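Local coordinates for protein putative TIM-barrel metal-dependent hydrolase (Mycobacterium avium subsp. paratuberculosis S397, PDB 4DZI) that is probably a metal-dependent hydrolase of the amidohydrolase superfamily, holding two cadmium ions at a bimetal site in its TIM-barrel, at residues L306-A309 with A310-P314. Numbering follows the deposited sequence.
Sequences LKKA and ANTQP
The flat group that carries the contact between 306-309 and 310-314 is the peptide carbonyl of Lys308, which takes two donors of Thr312. The backbone N-H of Thr312 approaches Lys308 O nearly head-on, N to O 3.1 Å, whereas Thr312 OG1, also 3.1 Å from Lys308 O, arrives tilted 32° from the carbonyl plane. This bifurcated acceptor lies in the last turn of helix 298-312 of this amidohydrolase-family TIM barrel. With chi1 at 62°, the Thr312 hydroxyl sits between its own N and carbonyl carbon and is turned back toward the preceding turn, which should restrict rotation of the side chain. The same rotation sets CG2 beside the backbone N, where it meets the Lys308 chain crossing it at a slant, with Lys308 CE 3.9 Å from Thr312 CG2. The bend of that lysine at chi2, with CG anti to the backbone N, brings its CD and CE alongside the methyl.

Two further i to i+4 bonds continue the helical pattern: Ala310 N to Leu306 O at 3.0 Å and Asn311 N to Lys307 O at 3.1 Å. Leu306 is buried against Ile276 and Val277 of helix 266-277, and Ala309 and Ala310 pack on Phe317. The side of Lys308, Asn311 and Thr312 meets the second subunit: Lys308 packs on Phe75 of that subunit, and Asn311 OD1 bonds to its Ile79 N. Gln313 is the first residue to depart from helical geometry, yet its backbone N still closes the final turn, 3.0 Å from Ala309 O.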
loop_
_atom_site.group_PDB
_atom_site.type_symbol
_atom_site.label_atom_id
_atom_site.label_comp_id
_atom_site.label_asym_id
_atom_site.label_seq_id
_atom_site.Cartn_x
_atom_site.Cartn_y
_atom_site.Cartn_z
ATOM N N LEU C 306 -12.749 2.950 2.163
ATOM C CA LEU C 306 -13.557 3.640 3.175
ATOM C C LEU C 306 -14.992 3.119 3.135
ATOM O O LEU C 306 -15.593 2.927 4.184
ATOM C CB LEU C 306 -13.563 5.162 2.940
ATOM C CG LEU C 306 -12.228 5.800 3.287
ATOM C CD1 LEU C 306 -12.270 7.249 2.816
ATOM C CD2 LEU C 306 -11.956 5.709 4.792
ATOM N N LYS C 307 -15.496 2.894 1.922
ATOM C CA LYS C 307 -16.873 2.418 1.751
ATOM C C LYS C 307 -17.024 1.040 2.408
ATOM O O LYS C 307 -18.042 0.741 3.043
ATOM C CB LYS C 307 -17.223 2.293 0.272
ATOM C CG LYS C 307 -17.614 3.568 -0.444
ATOM C CD LYS C 307 -18.158 3.200 -1.825
ATOM C CE LYS C 307 -18.262 4.398 -2.759
ATOM N NZ LYS C 307 -19.093 5.497 -2.193
ATOM N N LYS C 308 -16.022 0.189 2.221
ATOM C CA LYS C 308 -16.019 -1.148 2.838
ATOM C C LYS C 308 -15.928 -1.052 4.358
ATOM O O LYS C 308 -16.679 -1.697 5.081
ATOM C CB LYS C 308 -14.861 -1.967 2.255
ATOM C CG LYS C 308 -14.535 -3.275 2.979
ATOM C CD LYS C 308 -15.494 -4.408 2.671
ATOM C CE LYS C 308 -15.056 -5.680 3.392
ATOM N NZ LYS C 308 -13.642 -6.062 3.101
ATOM N N ALA C 309 -15.015 -0.234 4.873
ATOM C CA ALA C 309 -14.920 -0.107 6.322
ATOM C C ALA C 309 -16.253 0.391 6.978
ATOM O O ALA C 309 -16.616 -0.071 8.066
ATOM C CB ALA C 309 -13.736 0.783 6.713
ATOM N N ALA C 310 -16.924 1.360 6.347
ATOM C CA ALA C 310 -18.128 1.990 6.889
ATOM C C ALA C 310 -19.288 1.007 6.865
ATOM O O ALA C 310 -20.162 1.020 7.726
ATOM C CB ALA C 310 -18.495 3.245 6.094
ATOM N N ASN C 311 -19.277 0.157 5.863
ATOM C CA ASN C 311 -20.304 -0.871 5.771
ATOM C C ASN C 311 -20.174 -2.012 6.799
ATOM O O ASN C 311 -21.175 -2.501 7.346
ATOM C CB ASN C 311 -20.325 -1.460 4.380
ATOM C CG ASN C 311 -21.487 -2.411 4.199
ATOM O OD1 ASN C 311 -21.324 -3.621 4.291
ATOM N ND2 ASN C 311 -22.680 -1.861 4.009
ATOM N N THR C 312 -18.944 -2.436 7.060
ATOM C CA THR C 312 -18.705 -3.559 7.971
ATOM C C THR C 312 -18.646 -3.139 9.444
ATOM O O THR C 312 -18.951 -3.926 10.337
ATOM C CB THR C 312 -17.478 -4.372 7.528
ATOM O OG1 THR C 312 -16.327 -3.535 7.567
ATOM C CG2 THR C 312 -17.669 -4.851 6.098
ATOM N N GLN C 313 -18.294 -1.884 9.700
ATOM C CA GLN C 313 -18.259 -1.363 11.056
ATOM C C GLN C 313 -18.953 -0.008 11.154
ATOM O O GLN C 313 -18.341 0.983 11.563
ATOM C CB GLN C 313 -16.817 -1.287 11.568
ATOM C CG GLN C 313 -16.091 -2.622 11.493
ATOM C CD GLN C 313 -14.776 -2.647 12.256
ATOM O OE1 GLN C 313 -13.709 -2.668 11.653
ATOM N NE2 GLN C 313 -14.851 -2.650 13.586
ATOM N N PRO C 314 -20.248 0.034 10.799
ATOM C CA PRO C 314 -21.033 1.274 10.748
ATOM C C PRO C 314 -21.013 2.042 12.056
ATOM O O PRO C 314 -21.147 3.266 12.061
ATOM C CB PRO C 314 -22.459 0.795 10.402
ATOM C CG PRO C 314 -22.463 -0.675 10.672
ATOM C CD PRO C 314 -21.054 -1.157 10.476
#